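PDB 4B7H: catalase from Corynebacterium glutamicum, which disproportionates hydrogen peroxide to water and oxygen at a heme, probably with bound NADPH protecting it from inactivation, and is inhibited by nitric oxide. Local coordinates for residues Asn143-Phe148 against Thr294-Gln299; Ser186-Thr191 against Phe453-Ile458. All blocks are in the same frame, centred on the assembly; numbering follows the deposited sequence.

Interaction 1 of 2, residues Asn143-Phe148 against Thr294-Gln299. With NDP (NADPH dihydro-nicotinamide-adenine-dinucleotide phosphate), chain H.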
loop_
_atom_site.group_PDB
_atom_site.type_symbol
_atom_site.label_atom_id
_atom_site.label_comp_id
_atom_site.label_asym_id
_atom_site.label_seq_id
_atom_site.Cartn_x
_atom_site.Cartn_y
_atom_site.Cartn_z
ATOM N N ASN A 143 -14.254 -9.456 27.291
ATOM C CA ASN A 143 -14.437 -9.740 28.714
ATOM C C ASN A 143 -15.862 -9.438 29.222
ATOM O O ASN A 143 -16.067 -9.238 30.428
ATOM C CB ASN A 143 -13.399 -8.982 29.549
ATOM C CG ASN A 143 -13.651 -7.495 29.565
ATOM O OD1 ASN A 143 -14.418 -6.976 28.752
ATOM N ND2 ASN A 143 -13.010 -6.797 30.488
ATOM N N THR A 144 -16.824 -9.413 28.297
ATOM C CA THR A 144 -18.247 -9.220 28.582
ATOM C C THR A 144 -19.074 -10.229 27.787
ATOM O O THR A 144 -18.733 -10.558 26.641
ATOM C CB THR A 144 -18.726 -7.809 28.188
ATOM O OG1 THR A 144 -20.158 -7.790 28.167
ATOM C CG2 THR A 144 -18.190 -7.416 26.799
ATOM N N PRO A 145 -20.172 -10.723 28.384
ATOM C CA PRO A 145 -21.039 -11.700 27.720
ATOM C C PRO A 145 -21.968 -11.050 26.691
ATOM O O PRO A 145 -22.693 -11.758 25.990
ATOM C CB PRO A 145 -21.866 -12.263 28.884
ATOM C CG PRO A 145 -21.998 -11.077 29.799
ATOM C CD PRO A 145 -20.613 -10.468 29.768
ATOM N N THR A 146 -21.936 -9.724 26.592
ATOM C CA THR A 146 -22.856 -8.994 25.725
ATOM C C THR A 146 -22.109 -7.864 24.997
ATOM O O THR A 146 -20.882 -7.817 25.034
ATOM C CB THR A 146 -24.086 -8.495 26.546
ATOM O OG1 THR A 146 -25.074 -7.934 25.678
ATOM C CG2 THR A 146 -23.674 -7.478 27.610
ATOM N N PHE A 147 -22.826 -6.978 24.313
ATOM C CA PHE A 147 -22.180 -5.857 23.626
ATOM C C PHE A 147 -23.196 -4.746 23.399
ATOM O O PHE A 147 -24.378 -4.911 23.713
ATOM C CB PHE A 147 -21.564 -6.315 22.305
ATOM C CG PHE A 147 -20.459 -5.416 21.789
ATOM C CD1 PHE A 147 -19.265 -5.297 22.485
ATOM C CD2 PHE A 147 -20.601 -4.737 20.585
ATOM C CE1 PHE A 147 -18.228 -4.486 22.006
ATOM C CE2 PHE A 147 -19.574 -3.925 20.098
ATOM C CZ PHE A 147 -18.384 -3.810 20.807
ATOM N N PHE A 148 -22.728 -3.635 22.831
ATOM C CA PHE A 148 -23.484 -2.389 22.775
ATOM C C PHE A 148 -24.590 -2.345 21.723
ATOM O O PHE A 148 -25.456 -1.468 21.786
ATOM C CB PHE A 148 -22.548 -1.216 22.461
ATOM C CG PHE A 148 -21.413 -1.035 23.439
ATOM C CD1 PHE A 148 -21.559 -0.210 24.550
ATOM C CD2 PHE A 148 -20.178 -1.643 23.212
ATOM C CE1 PHE A 148 -20.498 -0.015 25.439
ATOM C CE2 PHE A 148 -19.112 -1.449 24.098
ATOM C CZ PHE A 148 -19.277 -0.632 25.204
ATOM N N THR A 294 -27.287 -8.195 22.474
ATOM C CA THR A 294 -27.550 -7.398 23.673
ATOM C C THR A 294 -28.308 -8.176 24.754
ATOM O O THR A 294 -28.578 -7.641 25.833
ATOM C CB THR A 294 -28.326 -6.090 23.340
ATOM O OG1 THR A 294 -29.673 -6.408 22.958
ATOM C CG2 THR A 294 -27.640 -5.307 22.222
ATOM N N LYS A 295 -28.653 -9.431 24.462
ATOM C CA LYS A 295 -29.351 -10.295 25.417
ATOM C C LYS A 295 -28.478 -11.477 25.816
ATOM O O LYS A 295 -28.093 -12.289 24.966
ATOM C CB LYS A 295 -30.650 -10.841 24.814
ATOM C CG LYS A 295 -31.603 -9.780 24.290
ATOM C CD LYS A 295 -32.184 -8.952 25.423
ATOM C CE LYS A 295 -33.236 -7.990 24.904
ATOM N NZ LYS A 295 -32.635 -6.944 24.037
ATOM N N THR A 296 -28.163 -11.586 27.102
ATOM C CA THR A 296 -27.513 -12.788 27.610
ATOM C C THR A 296 -28.544 -13.892 27.837
ATOM O O THR A 296 -29.741 -13.612 28.012
ATOM C CB THR A 296 -26.756 -12.512 28.920
ATOM O OG1 THR A 296 -27.613 -11.824 29.843
ATOM C CG2 THR A 296 -25.530 -11.661 28.653
ATOM N N TRP A 297 -28.090 -15.143 27.816
ATOM C CA TRP A 297 -28.929 -16.264 28.234
ATOM C C TRP A 297 -28.742 -16.424 29.729
ATOM O O TRP A 297 -27.612 -16.569 30.205
ATOM C CB TRP A 297 -28.480 -17.569 27.587
ATOM C CG TRP A 297 -28.591 -17.681 26.092
ATOM C CD1 TRP A 297 -29.204 -16.819 25.223
ATOM C CD2 TRP A 297 -28.055 -18.746 25.293
ATOM N NE1 TRP A 297 -29.074 -17.288 23.925
ATOM C CE2 TRP A 297 -28.379 -18.471 23.949
ATOM C CE3 TRP A 297 -27.327 -19.907 25.592
ATOM C CZ2 TRP A 297 -27.997 -19.314 22.903
ATOM C CZ3 TRP A 297 -26.945 -20.743 24.548
ATOM C CH2 TRP A 297 -27.280 -20.440 23.222
ATOM N N SER A 298 -29.835 -16.414 30.485
ATOM C CA SER A 298 -29.713 -16.586 31.925
ATOM C C SER A 298 -29.059 -17.920 32.282
ATOM O O SER A 298 -29.405 -18.966 31.717
ATOM C CB SER A 298 -31.074 -16.481 32.602
ATOM O OG SER A 298 -30.946 -16.782 33.981
ATOM N N GLN A 299 -28.111 -17.875 33.215
ATOM C CA GLN A 299 -27.429 -19.078 33.677
ATOM C C GLN A 299 -28.326 -19.922 34.574
ATOM O O GLN A 299 -27.992 -21.061 34.906
ATOM C CB GLN A 299 -26.110 -18.713 34.363
ATOM C CG GLN A 299 -25.119 -18.113 33.363
ATOM C CD GLN A 299 -24.026 -17.290 34.003
ATOM O OE1 GLN A 299 -24.263 -16.187 34.508
ATOM N NE2 GLN A 299 -22.812 -17.807 33.960
HETATM P PA NDP H . -26.806 -15.222 37.464
HETATM O O1A NDP H . -26.943 -14.871 38.900
HETATM O O2A NDP H . -26.857 -16.691 37.220
HETATM O O5B NDP H . -25.415 -14.629 36.937
HETATM C C5B NDP H . -25.060 -13.295 37.213
HETATM C C4B NDP H . -23.729 -13.050 36.522
HETATM O O4B NDP H . -23.336 -11.701 36.737
HETATM C C3B NDP H . -22.636 -13.958 37.086
HETATM O O3B NDP H . -21.851 -14.478 36.030
HETATM C C2B NDP H . -21.847 -13.003 37.963
HETATM O O2B NDP H . -20.502 -13.369 38.204
HETATM C C1B NDP H . -21.998 -11.713 37.171
HETATM N N9A NDP H . -21.570 -10.514 37.918
HETATM C C8A NDP H . -21.338 -10.407 39.266
HETATM N N7A NDP H . -20.935 -9.146 39.541
HETATM C C5A NDP H . -20.902 -8.442 38.383
HETATM C C6A NDP H . -20.564 -7.121 38.094
HETATM N N6A NDP H . -19.870 -6.400 38.975
HETATM N N1A NDP H . -20.639 -6.680 36.793
HETATM C C2A NDP H . -21.033 -7.537 35.785
HETATM N N3A NDP H . -21.363 -8.846 36.077
HETATM C C4A NDP H . -21.297 -9.291 37.356
HETATM O O3 NDP H . -27.949 -14.424 36.640
HETATM P PN NDP H . -28.171 -14.502 35.041
HETATM O O1N NDP H . -27.186 -15.426 34.413
HETATM O O2N NDP H . -29.627 -14.697 34.837
HETATM O O5D NDP H . -27.831 -13.005 34.555
HETATM C C5D NDP H . -28.263 -11.894 35.317
HETATM C C4D NDP H . -27.531 -10.652 34.851
HETATM O O4D NDP H . -26.148 -10.826 35.086
HETATM C C3D NDP H . -27.696 -10.438 33.355
HETATM O O3D NDP H . -28.805 -9.598 33.071
HETATM C C2D NDP H . -26.363 -9.833 32.951
HETATM O O2D NDP H . -26.445 -8.436 33.014
HETATM C C1D NDP H . -25.375 -10.282 34.023
HETATM N N1N NDP H . -24.428 -11.295 33.509
HETATM C C2N NDP H . -24.918 -12.354 32.800
HETATM C C3N NDP H . -24.096 -13.347 32.290
HETATM C C7N NDP H . -24.730 -14.454 31.512
HETATM O O7N NDP H . -23.984 -15.075 30.507
HETATM N N7N NDP H . -25.984 -14.811 31.766
HETATM C C4N NDP H . -22.594 -13.330 32.484
HETATM C C5N NDP H . -22.163 -12.128 33.274
HETATM C C6N NDP H . -23.079 -11.183 33.739
HETATM P P2B NDP H . -20.096 -14.192 39.534
HETATM O O1X NDP H . -20.595 -13.413 40.734
HETATM O O2X NDP H . -20.743 -15.559 39.458
HETATM O O3X NDP H . -18.583 -14.310 39.536
HETATM O O HOH W 1 -25.212 -12.768 24.968
#

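Interaction 2 of 2, residues Ser186-Thr191 against Phe453-Ile458. With NDP (NADPH dihydro-nicotinamide-adenine-dinucleotide phosphate), chain H.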
loop_
_atom_site.group_PDB
_atom_site.type_symbol
_atom_site.label_atom_id
_atom_site.label_comp_id
_atom_site.label_asym_id
_atom_site.label_seq_id
_atom_site.Cartn_x
_atom_site.Cartn_y
_atom_site.Cartn_z
ATOM N N SER A 186 -27.741 0.043 23.652
ATOM C CA SER A 186 -26.452 0.057 24.348
ATOM C C SER A 186 -26.543 -0.117 25.870
ATOM O O SER A 186 -25.527 -0.339 26.525
ATOM C CB SER A 186 -25.722 1.374 24.054
ATOM O OG SER A 186 -26.403 2.483 24.637
ATOM N N ALA A 187 -27.744 -0.010 26.434
ATOM C CA ALA A 187 -27.873 0.059 27.888
ATOM C C ALA A 187 -27.298 -1.151 28.631
ATOM O O ALA A 187 -26.684 -0.997 29.685
ATOM C CB ALA A 187 -29.314 0.318 28.290
ATOM N N HIS A 188 -27.485 -2.352 28.093
ATOM C CA HIS A 188 -26.958 -3.525 28.784
ATOM C C HIS A 188 -25.447 -3.441 28.938
ATOM O O HIS A 188 -24.917 -3.534 30.054
ATOM C CB HIS A 188 -27.351 -4.826 28.075
ATOM C CG HIS A 188 -27.167 -6.043 28.927
ATOM N ND1 HIS A 188 -27.500 -7.309 28.501
ATOM C CD2 HIS A 188 -26.684 -6.185 30.184
ATOM C CE1 HIS A 188 -27.231 -8.180 29.459
ATOM N NE2 HIS A 188 -26.742 -7.521 30.495
ATOM N N GLN A 189 -24.748 -3.231 27.829
ATOM C CA GLN A 189 -23.296 -3.213 27.894
ATOM C C GLN A 189 -22.746 -1.978 28.606
ATOM O O GLN A 189 -21.720 -2.062 29.288
ATOM C CB GLN A 189 -22.668 -3.357 26.506
ATOM C CG GLN A 189 -21.152 -3.249 26.532
ATOM C CD GLN A 189 -20.500 -4.290 27.423
ATOM O OE1 GLN A 189 -21.040 -5.377 27.623
ATOM N NE2 GLN A 189 -19.318 -3.973 27.944
ATOM N N VAL A 190 -23.417 -0.835 28.473
ATOM C CA VAL A 190 -22.937 0.351 29.175
ATOM C C VAL A 190 -23.027 0.156 30.695
ATOM O O VAL A 190 -22.128 0.573 31.434
ATOM C CB VAL A 190 -23.644 1.637 28.704
ATOM C CG1 VAL A 190 -23.191 2.825 29.527
ATOM C CG2 VAL A 190 -23.342 1.882 27.230
ATOM N N THR A 191 -24.068 -0.531 31.162
ATOM C CA THR A 191 -24.183 -0.830 32.588
ATOM C C THR A 191 -23.029 -1.733 33.047
ATOM O O THR A 191 -22.434 -1.513 34.105
ATOM C CB THR A 191 -25.546 -1.465 32.897
ATOM O OG1 THR A 191 -26.583 -0.567 32.487
ATOM C CG2 THR A 191 -25.694 -1.745 34.385
ATOM N N PHE A 453 -33.768 -2.389 28.166
ATOM C CA PHE A 453 -33.422 -2.038 29.537
ATOM C C PHE A 453 -33.592 -3.119 30.601
ATOM O O PHE A 453 -33.034 -2.985 31.686
ATOM C CB PHE A 453 -34.195 -0.787 29.973
ATOM C CG PHE A 453 -33.856 0.430 29.169
ATOM C CD1 PHE A 453 -32.671 1.109 29.396
ATOM C CD2 PHE A 453 -34.711 0.882 28.169
ATOM C CE1 PHE A 453 -32.349 2.231 28.652
ATOM C CE2 PHE A 453 -34.390 1.995 27.413
ATOM C CZ PHE A 453 -33.207 2.675 27.661
ATOM N N ILE A 454 -34.355 -4.172 30.318
ATOM C CA ILE A 454 -34.665 -5.138 31.375
ATOM C C ILE A 454 -33.427 -5.865 31.904
ATOM O O ILE A 454 -33.265 -6.024 33.114
ATOM C CB ILE A 454 -35.790 -6.135 30.980
ATOM C CG1 ILE A 454 -36.266 -6.910 32.214
ATOM C CG2 ILE A 454 -35.338 -7.089 29.869
ATOM C CD1 ILE A 454 -36.730 -6.017 33.340
ATOM N N GLN A 455 -32.538 -6.289 31.013
ATOM C CA GLN A 455 -31.372 -7.039 31.467
ATOM C C GLN A 455 -30.385 -6.241 32.340
ATOM O O GLN A 455 -29.952 -6.745 33.369
ATOM C CB GLN A 455 -30.685 -7.775 30.309
ATOM C CG GLN A 455 -31.522 -8.951 29.777
ATOM C CD GLN A 455 -30.691 -9.953 29.016
ATOM O OE1 GLN A 455 -29.615 -9.631 28.528
ATOM N NE2 GLN A 455 -31.181 -11.177 28.913
ATOM N N PRO A 456 -30.031 -4.999 31.949
ATOM C CA PRO A 456 -29.199 -4.256 32.907
ATOM C C PRO A 456 -29.963 -3.915 34.183
ATOM O O PRO A 456 -29.342 -3.775 35.238
ATOM C CB PRO A 456 -28.824 -2.972 32.144
ATOM C CG PRO A 456 -29.830 -2.867 31.030
ATOM C CD PRO A 456 -30.142 -4.292 30.660
ATOM N N GLY A 457 -31.284 -3.771 34.091
ATOM C CA GLY A 457 -32.112 -3.560 35.272
ATOM C C GLY A 457 -32.037 -4.742 36.225
ATOM O O GLY A 457 -31.919 -4.567 37.437
ATOM N N ILE A 458 -32.098 -5.948 35.662
ATOM C CA ILE A 458 -31.937 -7.191 36.415
ATOM C C ILE A 458 -30.550 -7.284 37.063
ATOM O O ILE A 458 -30.416 -7.668 38.233
ATOM C CB ILE A 458 -32.206 -8.425 35.517
ATOM C CG1 ILE A 458 -33.699 -8.524 35.185
ATOM C CG2 ILE A 458 -31.754 -9.702 36.199
ATOM C CD1 ILE A 458 -34.039 -9.585 34.147
HETATM P PA NDP H . -26.806 -15.222 37.464
HETATM O O1A NDP H . -26.943 -14.871 38.900
HETATM O O2A NDP H . -26.857 -16.691 37.220
HETATM O O5B NDP H . -25.415 -14.629 36.937
HETATM C C5B NDP H . -25.060 -13.295 37.213
HETATM C C4B NDP H . -23.729 -13.050 36.522
HETATM O O4B NDP H . -23.336 -11.701 36.737
HETATM C C3B NDP H . -22.636 -13.958 37.086
HETATM O O3B NDP H . -21.851 -14.478 36.030
HETATM C C2B NDP H . -21.847 -13.003 37.963
HETATM O O2B NDP H . -20.502 -13.369 38.204
HETATM C C1B NDP H . -21.998 -11.713 37.171
HETATM N N9A NDP H . -21.570 -10.514 37.918
HETATM C C8A NDP H . -21.338 -10.407 39.266
HETATM N N7A NDP H . -20.935 -9.146 39.541
HETATM C C5A NDP H . -20.902 -8.442 38.383
HETATM C C6A NDP H . -20.564 -7.121 38.094
HETATM N N6A NDP H . -19.870 -6.400 38.975
HETATM N N1A NDP H . -20.639 -6.680 36.793
HETATM C C2A NDP H . -21.033 -7.537 35.785
HETATM N N3A NDP H . -21.363 -8.846 36.077
HETATM C C4A NDP H . -21.297 -9.291 37.356
HETATM O O3 NDP H . -27.949 -14.424 36.640
HETATM P PN NDP H . -28.171 -14.502 35.041
HETATM O O1N NDP H . -27.186 -15.426 34.413
HETATM O O2N NDP H . -29.627 -14.697 34.837
HETATM O O5D NDP H . -27.831 -13.005 34.555
HETATM C C5D NDP H . -28.263 -11.894 35.317
HETATM C C4D NDP H . -27.531 -10.652 34.851
HETATM O O4D NDP H . -26.148 -10.826 35.086
HETATM C C3D NDP H . -27.696 -10.438 33.355
HETATM O O3D NDP H . -28.805 -9.598 33.071
HETATM C C2D NDP H . -26.363 -9.833 32.951
HETATM O O2D NDP H . -26.445 -8.436 33.014
HETATM C C1D NDP H . -25.375 -10.282 34.023
HETATM N N1N NDP H . -24.428 -11.295 33.509
HETATM C C2N NDP H . -24.918 -12.354 32.800
HETATM C C3N NDP H . -24.096 -13.347 32.290
HETATM C C7N NDP H . -24.730 -14.454 31.512
HETATM O O7N NDP H . -23.984 -15.075 30.507
HETATM N N7N NDP H . -25.984 -14.811 31.766
HETATM C C4N NDP H . -22.594 -13.330 32.484
HETATM C C5N NDP H . -22.163 -12.128 33.274
HETATM C C6N NDP H . -23.079 -11.183 33.739
HETATM P P2B NDP H . -20.096 -14.192 39.534
HETATM O O1X NDP H . -20.595 -13.413 40.734
HETATM O O2X NDP H . -20.743 -15.559 39.458
HETATM O O3X NDP H . -18.583 -14.310 39.536
#

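Interaction 1 of 2, residues Asn143-Phe148 against Thr294-Gln299
T294, whose methyl CG2 rests 3.6 Å from F147 O, has its hydroxyl OG1 gripped by three groups: D292 OD1, R150 NH2 and, weakly, K295 NZ. CG2 stands anti to the carbonyl carbon, beside the backbone N, and from there reaches F147 O. The F147 side chain itself lies about 4 Å from the heme. T146 approaches T294 through OG1, 3.2 Å from T294 CA, and this OG1 is hydrogen-bonded to L293 O. T144 fixes the bend before T146 with an ST turn, in which T146 N donates to T144 OG1.

No direct hydrogen bond joins the two loops, although a water lies between P145 O and K295 O within bonding range of both. Apolar atoms do the rest: P145 CB meets T296 CG2 at 3.7 Å, and P145 CG sits 3.6 Å from C4N of the nicotinamide. The 294-299 loop binds the carboxamide and the nicotinamide-side phosphate. The carboxamide N7N donates to W297 O at 2.9 Å. S298 OG donates to the phosphate oxygen O2N at 2.6 Å. Q299 N donates to O1N, nearly straight at 173°.

These polar grips are consistent with fixing the orientation of the nicotinamide end, while hydrocarbon from P145 borders C4N, the hydride-bearing carbon of the reduced ring.

Interaction 2 of 2, residues Ser186-Thr191 against Phe453-Ile458
The H188 imidazole carries Q455 CB over one face, offset toward the rim, with P456 N on that same side, while the nicotinamide ribose hydroxyl O2D of NADPH meets the ring at its edge. The CH-pi contact runs 3.8 Å from Q455 CB to the ring centroid. This is helix-helix packing between 187-191 and 454-458, with N-to-C directions 28° apart; the axes of these short segments come within 8.3 Å. It sets the C-terminal helical region against the main catalase body.

At the ring edge, H188 NE2 and O2D form a 2.7 Å hydrogen bond; ND1 pairs with T294 O. The Q455 amide stands steeply to the ring, its plane 81° away, and OE1 is taken up by T296 N. Q455 O accepts a weak bond from the ribose O3D.

P456 buries the most surface of any residue in this contact, its CG 3.7 Å from H188 CA. It sits in the first turn of its helix, after F453 at the N-cap, where a proline costs no intrahelical bond. A187 CB touches F453 CE1 at 3.6 Å. Beside P456 CB, T191 OG1 donates to A187 O at 2.8 Å, reaching that oxygen from the opposite face of the carbonyl plane to T191 N.

How the interactions relate
Around one cofactor, interactions 1 and 2 lie with their centres 10 Å apart, and their segments alternate along the chain: 143-148, 186-191, 294-299, then 453-458. Two come from loops that follow strands 135-142 and 270-279 of the antiparallel sheet, the other two from helices 187-194 and 454-463. Besides the T296-Q455 bond, a probable hydrogen bond from T144 OG1 to Q189 OE1, 2.6 Å long, stitches the contacts together. The NADPH site is therefore assembled from parts far apart in sequence, and the C-terminal helical region closes it against the heme-binding body, with E468 adding a further hydrogen bond to the cofactor.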